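Local coordinates for 2,5-dihydroxypyridine 5,6-dioxygenase (Pseudomonas putida KT2440, PDB 7CUP), which catalyses the iron-dependent, dioxygen-consuming cleavage of the 2,5-dihydroxypyridine ring between carbons 5 and 6 to N-formylmaleamate in nicotinate degradation, at residues E23-A28 with G116-L121; E45-Q48 with K53-A56; H64-G69 with M252-D257; I215-K220 with D291-Y296. One frame throughout, in Å; residues are numbered along the deposited sequence.

In the fold
Contacts 1 and 2 belong to the parallel alpha/beta region of the chain, their centres 10 Å apart, and they touch: strands 26-31 and 53-58 are neighbours in the sheet, with V27 N 2.8 Å from K53 O. Contact 2 is nested along the chain within the loop that contact 1 closes. Both lie away from the iron site. Contact 4 is the one closest to the metal, with the side chain of R293 about 6 Å from the iron and about 3 Å from that of its ligand D320. Contact 3 lies further out, the side chain of Y254 about 12 Å from that of H318. Contacts 3 and 4 have centres 20 Å apart and alternate along the chain.

Contact 1: E23-A28 with G116-L121; sequences ETQSVA and GTRILL
Q25, the last residue before strand 26-31, and R118, the first of strand 118-121, stand at the beginnings of two parallel strands that are not neighbours, so side chains alone bridge the distance. The whole contact is one two-pronged grip. R118 presents the end of its guanidinium, and both terminal nitrogens donate to a single oxygen: NH1 reaches OE1 of Q25 at 2.9 Å and NH2 reaches the same OE1 at 3.0 Å. OE1 lies in the guanidinium plane, at its edge. The NH1 bond runs nearly in line with the amide C=O, at 165°, whereas NH2 comes in tilted from the carbonyl plane. Amide and guanidinium are close to coplanar, 27° apart.

These strands belong to a five-stranded parallel sheet with the order 2-1-3-4-5, familiar from flavodoxin-like alpha/beta folds, and strand 96-99 lies between them. L96 of that strand touches the R118 side chain.

The Q25 chain is bent at its second torsion (chi2 -77°), which swings the amide out to meet the arginine. Its rotation is fixed from the other end too, because NE2 donates to OG1 of T24 at 3.2 Å. The arginine, which is buried, has further partners: NH2 also donates to the carbonyl of S19 and NE to that of A181.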
loop_
_atom_site.group_PDB
_atom_site.type_symbol
_atom_site.label_atom_id
_atom_site.label_comp_id
_atom_site.label_asym_id
_atom_site.label_seq_id
_atom_site.Cartn_x
_atom_site.Cartn_y
_atom_site.Cartn_z
ATOM N N GLU A 23 -29.233 14.793 6.867
ATOM C CA GLU A 23 -28.637 15.037 8.198
ATOM C C GLU A 23 -29.416 14.269 9.268
ATOM O O GLU A 23 -28.910 14.190 10.360
ATOM C CB GLU A 23 -28.572 16.539 8.504
ATOM C CG GLU A 23 -29.905 17.167 8.864
ATOM C CD GLU A 23 -30.869 17.394 7.708
ATOM O OE1 GLU A 23 -30.419 17.407 6.530
ATOM O OE2 GLU A 23 -32.078 17.560 7.977
ATOM N N THR A 24 -30.606 13.732 9.017
ATOM C CA THR A 24 -31.326 12.999 10.103
ATOM C C THR A 24 -30.848 11.536 10.114
ATOM O O THR A 24 -31.217 10.758 11.022
ATOM C CB THR A 24 -32.837 13.146 9.914
ATOM O OG1 THR A 24 -33.218 12.423 8.739
ATOM C CG2 THR A 24 -33.228 14.591 9.730
ATOM N N GLN A 25 -30.055 11.147 9.121
ATOM C CA GLN A 25 -29.900 9.711 8.818
ATOM C C GLN A 25 -28.512 9.216 9.240
ATOM O O GLN A 25 -27.538 9.992 9.243
ATOM C CB GLN A 25 -30.164 9.473 7.348
ATOM C CG GLN A 25 -31.541 9.884 6.869
ATOM C CD GLN A 25 -32.578 8.886 7.280
ATOM O OE1 GLN A 25 -32.703 7.809 6.680
ATOM N NE2 GLN A 25 -33.313 9.241 8.324
ATOM N N SER A 26 -28.435 7.925 9.546
ATOM C CA SER A 26 -27.170 7.197 9.796
ATOM C C SER A 26 -26.939 6.181 8.680
ATOM O O SER A 26 -27.872 5.436 8.301
ATOM C CB SER A 26 -27.189 6.568 11.141
ATOM O OG SER A 26 -27.085 7.590 12.117
ATOM N N VAL A 27 -25.739 6.192 8.142
ATOM C CA VAL A 27 -25.316 5.259 7.062
ATOM C C VAL A 27 -24.207 4.357 7.607
ATOM O O VAL A 27 -23.197 4.883 8.133
ATOM C CB VAL A 27 -24.831 6.041 5.836
ATOM C CG1 VAL A 27 -24.310 5.091 4.767
ATOM C CG2 VAL A 27 -25.913 6.962 5.289
ATOM N N ALA A 28 -24.362 3.052 7.446
ATOM C CA ALA A 28 -23.294 2.058 7.645
ATOM C C ALA A 28 -22.833 1.570 6.273
ATOM O O ALA A 28 -23.680 1.146 5.454
ATOM C CB ALA A 28 -23.803 0.935 8.509
ATOM N N GLY A 116 -36.820 -1.803 9.616
ATOM C CA GLY A 116 -36.955 -0.480 8.974
ATOM C C GLY A 116 -35.684 -0.010 8.257
ATOM O O GLY A 116 -35.776 0.855 7.350
ATOM N N THR A 117 -34.526 -0.561 8.618
ATOM C CA THR A 117 -33.253 -0.297 7.910
ATOM C C THR A 117 -33.412 -0.591 6.415
ATOM O O THR A 117 -34.050 -1.574 6.076
ATOM C CB THR A 117 -32.099 -1.091 8.524
ATOM O OG1 THR A 117 -31.972 -0.664 9.881
ATOM C CG2 THR A 117 -30.808 -0.899 7.756
ATOM N N ARG A 118 -32.875 0.285 5.570
ATOM C CA ARG A 118 -32.818 0.157 4.088
ATOM C C ARG A 118 -31.424 -0.346 3.660
ATOM O O ARG A 118 -30.426 -0.014 4.309
ATOM C CB ARG A 118 -33.065 1.498 3.395
ATOM C CG ARG A 118 -34.045 2.394 4.118
ATOM C CD ARG A 118 -34.493 3.584 3.322
ATOM N NE ARG A 118 -33.591 4.731 3.214
ATOM C CZ ARG A 118 -33.297 5.596 4.185
ATOM N NH1 ARG A 118 -33.709 5.395 5.432
ATOM N NH2 ARG A 118 -32.546 6.647 3.909
ATOM N N ILE A 119 -31.349 -1.108 2.570
ATOM C CA ILE A 119 -30.052 -1.679 2.114
ATOM C C ILE A 119 -29.892 -1.393 0.629
ATOM O O ILE A 119 -30.777 -1.832 -0.163
ATOM C CB ILE A 119 -29.937 -3.177 2.410
ATOM C CG1 ILE A 119 -30.183 -3.482 3.895
ATOM C CG2 ILE A 119 -28.585 -3.663 1.895
ATOM C CD1 ILE A 119 -30.115 -4.976 4.270
ATOM N N LEU A 120 -28.795 -0.708 0.278
ATOM C CA LEU A 120 -28.382 -0.488 -1.135
ATOM C C LEU A 120 -27.153 -1.352 -1.433
ATOM O O LEU A 120 -26.128 -1.141 -0.818
ATOM C CB LEU A 120 -28.065 0.990 -1.358
ATOM C CG LEU A 120 -27.685 1.337 -2.797
ATOM C CD1 LEU A 120 -28.833 1.037 -3.745
ATOM C CD2 LEU A 120 -27.271 2.783 -2.903
ATOM N N LEU A 121 -27.275 -2.312 -2.344
ATOM C CA LEU A 121 -26.131 -3.123 -2.822
ATOM C C LEU A 121 -25.405 -2.311 -3.898
ATOM O O LEU A 121 -26.088 -1.682 -4.736
ATOM C CB LEU A 121 -26.629 -4.468 -3.346
ATOM C CG LEU A 121 -25.534 -5.343 -3.943
ATOM C CD1 LEU A 121 -24.540 -5.782 -2.885
ATOM C CD2 LEU A 121 -26.126 -6.537 -4.674
#

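Contact 2: E45-Q48 with K53-A56; sequences EAAQ and KVYA
V54, on strand 53-58, points its isopropyl group at the helix segment 45-48, and its two methyls divide the work: CG1 faces A47 and CG2 faces Q48. The A47 side is the close-packed one. Both residues are buried, and their CA atoms, the nearest pair between the two segments, are 6.5 Å apart. V54 CG1 also lies 3.8 Å from the backbone N of Q48. The modelled spacing of A47 CB and V54 CG1 is doubtful.

On the looser, partly exposed side the contact is carried by the aliphatic part of Q48. Its CG sits 3.4 Å from V54 CG2, and the chain crosses the valine at about a right angle. Because it runs extended beyond CG (chi2 -177°), the amide carries on past the methyl, with CD 3.7 Å from CG2, and NE2 makes a weak hydrogen bond back to the carbonyl of M44. With only an alanine at Q48, CG2 of V54 is likely to lose the cover of CG and CD, leaving a gap beside the methyl.

Helix 37-49 and strands 26-31 and 53-58 form a beta-alpha-beta crossover; A47 also touches V27 on the first strand and L16 of helix 5-18. P60 of the second subunit packs on Q48 and V54, A6 of the third subunit on Q48, and A56 pairs with an antiparallel strand of the second subunit, extending the sheet across the interface.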
loop_
_atom_site.group_PDB
_atom_site.type_symbol
_atom_site.label_atom_id
_atom_site.label_comp_id
_atom_site.label_asym_id
_atom_site.label_seq_id
_atom_site.Cartn_x
_atom_site.Cartn_y
_atom_site.Cartn_z
ATOM N N GLU A 45 -17.429 9.207 2.103
ATOM C CA GLU A 45 -17.248 10.648 1.774
ATOM C C GLU A 45 -18.606 11.240 1.403
ATOM O O GLU A 45 -18.972 12.234 1.993
ATOM C CB GLU A 45 -16.196 10.865 0.687
ATOM C CG GLU A 45 -14.770 10.720 1.207
ATOM C CD GLU A 45 -14.538 11.356 2.582
ATOM O OE1 GLU A 45 -14.353 10.606 3.604
ATOM O OE2 GLU A 45 -14.562 12.612 2.642
ATOM N N ALA A 46 -19.372 10.601 0.527
ATOM C CA ALA A 46 -20.680 11.110 0.070
ATOM C C ALA A 46 -21.676 11.201 1.245
ATOM O O ALA A 46 -22.370 12.252 1.394
ATOM C CB ALA A 46 -21.213 10.243 -1.033
ATOM N N ALA A 47 -21.777 10.165 2.070
ATOM C CA ALA A 47 -22.683 10.171 3.244
ATOM C C ALA A 47 -22.347 11.343 4.166
ATOM O O ALA A 47 -23.305 12.046 4.618
ATOM C CB ALA A 47 -22.621 8.861 3.961
ATOM N N GLN A 48 -21.057 11.603 4.407
ATOM C CA GLN A 48 -20.625 12.791 5.201
ATOM C C GLN A 48 -20.959 14.109 4.467
ATOM O O GLN A 48 -21.428 15.043 5.134
ATOM C CB GLN A 48 -19.150 12.659 5.551
ATOM C CG GLN A 48 -18.902 11.535 6.519
ATOM C CD GLN A 48 -17.458 11.439 6.939
ATOM O OE1 GLN A 48 -17.054 12.033 7.934
ATOM N NE2 GLN A 48 -16.697 10.634 6.225
ATOM N N LYS A 53 -24.620 10.904 9.687
ATOM C CA LYS A 53 -23.649 10.158 10.525
ATOM C C LYS A 53 -23.238 8.907 9.731
ATOM O O LYS A 53 -24.109 8.313 9.081
ATOM C CB LYS A 53 -24.300 9.843 11.868
ATOM C CG LYS A 53 -24.698 11.077 12.672
ATOM C CD LYS A 53 -23.456 11.865 13.075
ATOM C CE LYS A 53 -23.771 13.237 13.630
ATOM N NZ LYS A 53 -22.609 13.756 14.392
ATOM N N VAL A 54 -21.955 8.570 9.722
ATOM C CA VAL A 54 -21.432 7.396 8.967
ATOM C C VAL A 54 -20.477 6.581 9.829
ATOM O O VAL A 54 -19.774 7.124 10.670
ATOM C CB VAL A 54 -20.758 7.815 7.651
ATOM C CG1 VAL A 54 -21.628 8.802 6.912
ATOM C CG2 VAL A 54 -19.368 8.399 7.858
ATOM N N TYR A 55 -20.444 5.278 9.571
ATOM C CA TYR A 55 -19.400 4.367 10.077
ATOM C C TYR A 55 -19.311 3.219 9.078
ATOM O O TYR A 55 -20.306 2.987 8.339
ATOM C CB TYR A 55 -19.721 3.879 11.496
ATOM C CG TYR A 55 -21.059 3.206 11.676
ATOM C CD1 TYR A 55 -22.228 3.950 11.757
ATOM C CD2 TYR A 55 -21.175 1.828 11.765
ATOM C CE1 TYR A 55 -23.464 3.340 11.929
ATOM C CE2 TYR A 55 -22.409 1.194 11.919
ATOM C CZ TYR A 55 -23.559 1.959 12.000
ATOM O OH TYR A 55 -24.770 1.381 12.202
ATOM N N ALA A 56 -18.154 2.565 9.035
ATOM C CA ALA A 56 -17.924 1.328 8.254
ATOM C C ALA A 56 -17.977 0.126 9.198
ATOM O O ALA A 56 -17.570 0.216 10.384
ATOM C CB ALA A 56 -16.611 1.409 7.500
#

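Contact 3: H64-G69 with M252-D257; sequences HPTAMG and MKYFND
Y254, in segment 252-257, reaches to the loop at residues 64-69 and is held there in two directions at once, along its ring plane by T66 and over one face by M68. The hydroxyl donates to the backbone carbonyl of T66, with OH and O only 2.5 Å apart, a short bond. It arrives in the carbonyl plane on a lone pair, with a C=O...OH angle of 127°, and that oxygen in turn lies in the plane of the tyrosine ring, at its edge. The T66 side chain contributes CB, 3.6 Å from the phenolic OH.

M68 approaches from above. Its last torsion is bent (chi3 -76°), which lays the terminal methyl over the ring: CE is 4.1 Å from the Y254 ring centroid, displaced toward the CD2 and CE2 rim, a CH-pi contact. The sulfur follows it, SD lying 4.8 Å from the same centroid. A chi1 of 168° puts the tyrosine ring opposite its backbone N and carries it out toward the loop, while its CD2 corner rests 3.8 Å above the plane of the F255 ring, over the centre. Carbonyl, methionine and phenylalanine together leave the phenol little freedom to turn.

T66 sits within a type I turn from H64 to A67, and Q275 of the fourth subunit packs on both M68 and Y254, so the site lies at a subunit interface. F255 also touches C317, next to the iron ligand H318. What joins the two segments here is a Met-aromatic contact combined with a tyrosine-to-backbone hydrogen bond, set outside the first shell of the iron.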
loop_
_atom_site.group_PDB
_atom_site.type_symbol
_atom_site.label_atom_id
_atom_site.label_comp_id
_atom_site.label_asym_id
_atom_site.label_seq_id
_atom_site.Cartn_x
_atom_site.Cartn_y
_atom_site.Cartn_z
ATOM N N HIS A 64 -17.529 -20.520 1.097
ATOM C CA HIS A 64 -18.192 -21.787 0.715
ATOM C C HIS A 64 -17.143 -22.706 0.091
ATOM O O HIS A 64 -16.716 -22.486 -1.045
ATOM C CB HIS A 64 -19.361 -21.412 -0.187
ATOM C CG HIS A 64 -20.372 -20.548 0.484
ATOM N ND1 HIS A 64 -20.447 -19.185 0.244
ATOM C CD2 HIS A 64 -21.339 -20.841 1.381
ATOM C CE1 HIS A 64 -21.449 -18.679 0.931
ATOM N NE2 HIS A 64 -22.004 -19.676 1.646
ATOM N N PRO A 65 -16.637 -23.722 0.823
ATOM C CA PRO A 65 -15.541 -24.551 0.318
ATOM C C PRO A 65 -15.833 -25.205 -1.043
ATOM O O PRO A 65 -14.898 -25.354 -1.817
ATOM C CB PRO A 65 -15.333 -25.654 1.365
ATOM C CG PRO A 65 -16.320 -25.404 2.474
ATOM C CD PRO A 65 -17.054 -24.108 2.174
ATOM N N THR A 66 -17.098 -25.530 -1.337
ATOM C CA THR A 66 -17.475 -26.278 -2.563
ATOM C C THR A 66 -17.825 -25.328 -3.713
ATOM O O THR A 66 -17.951 -25.816 -4.864
ATOM C CB THR A 66 -18.596 -27.270 -2.259
ATOM O OG1 THR A 66 -19.761 -26.514 -1.936
ATOM C CG2 THR A 66 -18.231 -28.211 -1.130
ATOM N N ALA A 67 -17.947 -24.025 -3.447
ATOM C CA ALA A 67 -18.322 -23.050 -4.499
ATOM C C ALA A 67 -17.185 -22.973 -5.517
ATOM O O ALA A 67 -16.019 -23.008 -5.104
ATOM C CB ALA A 67 -18.627 -21.691 -3.899
ATOM N N MET A 68 -17.517 -22.838 -6.799
ATOM C CA MET A 68 -16.504 -22.615 -7.856
ATOM C C MET A 68 -16.630 -21.191 -8.430
ATOM O O MET A 68 -17.762 -20.719 -8.615
ATOM C CB MET A 68 -16.632 -23.672 -8.963
ATOM C CG MET A 68 -16.432 -25.096 -8.453
ATOM S SD MET A 68 -16.465 -26.297 -9.798
ATOM C CE MET A 68 -18.220 -26.356 -10.128
ATOM N N GLY A 69 -15.480 -20.577 -8.743
ATOM C CA GLY A 69 -15.354 -19.234 -9.338
ATOM C C GLY A 69 -15.566 -18.174 -8.287
ATOM O O GLY A 69 -15.866 -18.538 -7.172
ATOM N N MET A 252 -24.823 -28.526 -12.701
ATOM C CA MET A 252 -26.008 -28.728 -11.837
ATOM C C MET A 252 -25.895 -30.045 -11.052
ATOM O O MET A 252 -26.261 -30.026 -9.862
ATOM C CB MET A 252 -27.280 -28.672 -12.674
ATOM C CG MET A 252 -27.463 -27.317 -13.296
ATOM S SD MET A 252 -29.040 -26.987 -14.046
ATOM C CE MET A 252 -30.019 -26.641 -12.585
ATOM N N LYS A 253 -25.366 -31.132 -11.617
ATOM C CA LYS A 253 -25.339 -32.421 -10.875
ATOM C C LYS A 253 -24.237 -32.366 -9.803
ATOM O O LYS A 253 -24.324 -33.123 -8.833
ATOM C CB LYS A 253 -25.229 -33.635 -11.810
ATOM C CG LYS A 253 -23.917 -33.821 -12.556
ATOM C CD LYS A 253 -22.719 -34.302 -11.711
ATOM C CE LYS A 253 -21.367 -34.014 -12.355
ATOM N NZ LYS A 253 -20.447 -33.251 -11.475
ATOM N N TYR A 254 -23.262 -31.463 -9.944
ATOM C CA TYR A 254 -22.143 -31.280 -8.993
ATOM C C TYR A 254 -22.680 -31.161 -7.572
ATOM O O TYR A 254 -22.066 -31.665 -6.611
ATOM C CB TYR A 254 -21.350 -30.024 -9.349
ATOM C CG TYR A 254 -20.351 -29.563 -8.319
ATOM C CD1 TYR A 254 -19.238 -30.305 -8.023
ATOM C CD2 TYR A 254 -20.535 -28.370 -7.638
ATOM C CE1 TYR A 254 -18.303 -29.869 -7.095
ATOM C CE2 TYR A 254 -19.608 -27.905 -6.726
ATOM C CZ TYR A 254 -18.490 -28.663 -6.445
ATOM O OH TYR A 254 -17.572 -28.206 -5.548
ATOM N N PHE A 255 -23.811 -30.505 -7.430
ATOM C CA PHE A 255 -24.365 -30.131 -6.106
ATOM C C PHE A 255 -25.103 -31.325 -5.504
ATOM O O PHE A 255 -25.452 -31.242 -4.351
ATOM C CB PHE A 255 -25.291 -28.925 -6.255
ATOM C CG PHE A 255 -24.546 -27.685 -6.675
ATOM C CD1 PHE A 255 -23.987 -26.843 -5.725
ATOM C CD2 PHE A 255 -24.368 -27.386 -8.018
ATOM C CE1 PHE A 255 -23.302 -25.702 -6.117
ATOM C CE2 PHE A 255 -23.670 -26.245 -8.404
ATOM C CZ PHE A 255 -23.123 -25.415 -7.454
ATOM N N ASN A 256 -25.323 -32.382 -6.279
ATOM C CA ASN A 256 -25.983 -33.628 -5.821
ATOM C C ASN A 256 -27.205 -33.268 -4.972
ATOM O O ASN A 256 -27.227 -33.611 -3.780
ATOM C CB ASN A 256 -25.034 -34.565 -5.066
ATOM C CG ASN A 256 -25.700 -35.904 -4.811
ATOM O OD1 ASN A 256 -25.578 -36.478 -3.732
ATOM N ND2 ASN A 256 -26.440 -36.396 -5.793
ATOM N N ASP A 257 -28.173 -32.591 -5.582
ATOM C CA ASP A 257 -29.379 -32.072 -4.900
ATOM C C ASP A 257 -30.445 -31.824 -5.950
ATOM O O ASP A 257 -30.242 -31.024 -6.857
ATOM C CB ASP A 257 -29.095 -30.783 -4.137
ATOM C CG ASP A 257 -30.252 -30.292 -3.274
ATOM O OD1 ASP A 257 -31.355 -30.897 -3.342
ATOM O OD2 ASP A 257 -30.047 -29.278 -2.556
#

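Contact 4: I215-K220 with D291-Y296; sequences IILPFK and DARAFY
The guanidinium of R293 carries a methyl of L217 on one face: CD1 sits 3.5 Å above its plane, over the centre, with CZ 3.6 Å away from CD1 and NH1 likewise 3.6 Å from it. R293 runs extended from CG to NE and then turns its planar end at chi4, 79°, which presents the face to the leucine. Its polar atoms are engaged by other residues: NE in a salt bridge to OD2 of D320, NH1 in a hydrogen bond to the carbonyl of M288.

D320 binds the iron together with H265 and H318, the two-histidine, one-carboxylate set of non-heme iron oxygenases, and S302 also belongs to the metal site in this model. R293 is thus a second-shell residue holding a first-shell one. A leucine in its place would probably leave D320 without its salt-bridge mate, the M288 carbonyl without this donor, and CD1 of L217 without the flat guanidinium face it rests on.

Beside the arginine the packing is purely apolar. CD1 of L217 also meets CB of A292 at 3.9 Å, and CD1 of I215 meets that same CB at 4.1 Å, so the alanine meets two branched side chains at once. Segment 215-220 turns through a cis peptide before P218, between the short antiparallel strands 215-216 and 221-222, and the L217 backbone is hydrogen-bonded to D320 of strand 319-323.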
loop_
_atom_site.group_PDB
_atom_site.type_symbol
_atom_site.label_atom_id
_atom_site.label_comp_id
_atom_site.label_asym_id
_atom_site.label_seq_id
_atom_site.Cartn_x
_atom_site.Cartn_y
_atom_site.Cartn_z
ATOM N N ILE A 215 -27.887 -16.233 -22.526
ATOM C CA ILE A 215 -26.800 -16.152 -21.507
ATOM C C ILE A 215 -27.135 -17.041 -20.309
ATOM O O ILE A 215 -28.303 -17.066 -19.880
ATOM C CB ILE A 215 -26.575 -14.675 -21.118
ATOM C CG1 ILE A 215 -26.154 -13.864 -22.345
ATOM C CG2 ILE A 215 -25.571 -14.545 -19.980
ATOM C CD1 ILE A 215 -25.880 -12.397 -22.069
ATOM N N ILE A 216 -26.116 -17.671 -19.739
ATOM C CA ILE A 216 -26.207 -18.270 -18.386
ATOM C C ILE A 216 -25.267 -17.531 -17.432
ATOM O O ILE A 216 -24.088 -17.416 -17.760
ATOM C CB ILE A 216 -25.935 -19.776 -18.404
ATOM C CG1 ILE A 216 -26.829 -20.480 -19.423
ATOM C CG2 ILE A 216 -26.130 -20.301 -16.998
ATOM C CD1 ILE A 216 -26.466 -21.895 -19.642
ATOM N N LEU A 217 -25.810 -17.054 -16.303
ATOM C CA LEU A 217 -25.033 -16.508 -15.168
ATOM C C LEU A 217 -25.068 -17.543 -14.044
ATOM O O LEU A 217 -26.131 -18.078 -13.774
ATOM C CB LEU A 217 -25.688 -15.182 -14.771
ATOM C CG LEU A 217 -25.847 -14.160 -15.893
ATOM C CD1 LEU A 217 -26.554 -12.930 -15.387
ATOM C CD2 LEU A 217 -24.498 -13.770 -16.484
ATOM N N PRO A 218 -23.960 -17.858 -13.338
ATOM C CA PRO A 218 -22.676 -17.142 -13.460
ATOM C C PRO A 218 -21.635 -17.600 -14.502
ATOM O O PRO A 218 -20.521 -17.149 -14.392
ATOM C CB PRO A 218 -22.051 -17.379 -12.072
ATOM C CG PRO A 218 -22.505 -18.771 -11.722
ATOM C CD PRO A 218 -23.912 -18.896 -12.287
ATOM N N PHE A 219 -21.989 -18.402 -15.508
ATOM C CA PHE A 219 -21.011 -18.864 -16.526
ATOM C C PHE A 219 -20.549 -17.661 -17.359
ATOM O O PHE A 219 -19.416 -17.669 -17.833
ATOM C CB PHE A 219 -21.555 -19.952 -17.457
ATOM C CG PHE A 219 -22.172 -21.173 -16.810
ATOM C CD1 PHE A 219 -21.963 -21.475 -15.477
ATOM C CD2 PHE A 219 -22.990 -22.018 -17.552
ATOM C CE1 PHE A 219 -22.554 -22.593 -14.902
ATOM C CE2 PHE A 219 -23.568 -23.146 -16.979
ATOM C CZ PHE A 219 -23.375 -23.409 -15.643
ATOM N N LYS A 220 -21.421 -16.689 -17.585
ATOM C CA LYS A 220 -21.124 -15.482 -18.400
ATOM C C LYS A 220 -20.651 -15.882 -19.806
ATOM O O LYS A 220 -19.654 -15.326 -20.266
ATOM C CB LYS A 220 -20.106 -14.606 -17.671
ATOM C CG LYS A 220 -20.604 -14.089 -16.336
ATOM C CD LYS A 220 -19.533 -13.670 -15.383
ATOM C CE LYS A 220 -20.126 -12.990 -14.186
ATOM N NZ LYS A 220 -19.288 -13.205 -12.991
ATOM N N ASP A 291 -25.920 -6.051 -16.509
ATOM C CA ASP A 291 -26.350 -5.772 -17.902
ATOM C C ASP A 291 -27.207 -6.935 -18.420
ATOM O O ASP A 291 -28.245 -6.674 -19.039
ATOM C CB ASP A 291 -25.141 -5.536 -18.795
ATOM C CG ASP A 291 -24.614 -4.122 -18.746
ATOM O OD1 ASP A 291 -25.188 -3.261 -19.459
ATOM O OD2 ASP A 291 -23.630 -3.885 -18.020
ATOM N N ALA A 292 -26.755 -8.179 -18.204
ATOM C CA ALA A 292 -27.411 -9.405 -18.681
ATOM C C ALA A 292 -28.740 -9.555 -17.948
ATOM O O ALA A 292 -29.700 -9.977 -18.585
ATOM C CB ALA A 292 -26.511 -10.606 -18.460
ATOM N N ARG A 293 -28.800 -9.240 -16.648
ATOM C CA ARG A 293 -30.067 -9.422 -15.891
ATOM C C ARG A 293 -31.088 -8.358 -16.312
ATOM O O ARG A 293 -32.297 -8.658 -16.260
ATOM C CB ARG A 293 -29.848 -9.386 -14.377
ATOM C CG ARG A 293 -28.990 -10.518 -13.835
ATOM C CD ARG A 293 -28.861 -10.468 -12.342
ATOM N NE ARG A 293 -28.170 -11.666 -11.902
ATOM C CZ ARG A 293 -26.856 -11.863 -11.960
ATOM N NH1 ARG A 293 -26.061 -10.911 -12.438
ATOM N NH2 ARG A 293 -26.337 -13.011 -11.530
ATOM N N ALA A 294 -30.656 -7.132 -16.597
ATOM C CA ALA A 294 -31.548 -5.951 -16.591
ATOM C C ALA A 294 -31.927 -5.484 -18.002
ATOM O O ALA A 294 -32.833 -4.654 -18.070
ATOM C CB ALA A 294 -30.971 -4.803 -15.787
ATOM N N PHE A 295 -31.285 -5.926 -19.074
ATOM C CA PHE A 295 -31.443 -5.241 -20.380
ATOM C C PHE A 295 -32.935 -5.221 -20.774
ATOM O O PHE A 295 -33.680 -6.206 -20.568
ATOM C CB PHE A 295 -30.502 -5.812 -21.435
ATOM C CG PHE A 295 -30.753 -7.223 -21.936
ATOM C CD1 PHE A 295 -31.539 -7.446 -23.055
ATOM C CD2 PHE A 295 -30.083 -8.315 -21.391
ATOM C CE1 PHE A 295 -31.685 -8.723 -23.578
ATOM C CE2 PHE A 295 -30.245 -9.593 -21.909
ATOM C CZ PHE A 295 -31.058 -9.801 -22.994
ATOM N N TYR A 296 -33.363 -4.088 -21.317
ATOM C CA TYR A 296 -34.757 -3.783 -21.718
ATOM C C TYR A 296 -35.333 -4.930 -22.567
ATOM O O TYR A 296 -34.776 -5.245 -23.630
ATOM C CB TYR A 296 -34.729 -2.460 -22.483
ATOM C CG TYR A 296 -36.060 -1.791 -22.738
ATOM C CD1 TYR A 296 -36.693 -1.063 -21.742
ATOM C CD2 TYR A 296 -36.637 -1.791 -23.997
ATOM C CE1 TYR A 296 -37.882 -0.385 -21.975
ATOM C CE2 TYR A 296 -37.819 -1.107 -24.251
ATOM C CZ TYR A 296 -38.449 -0.412 -23.234
ATOM O OH TYR A 296 -39.619 0.249 -23.450
#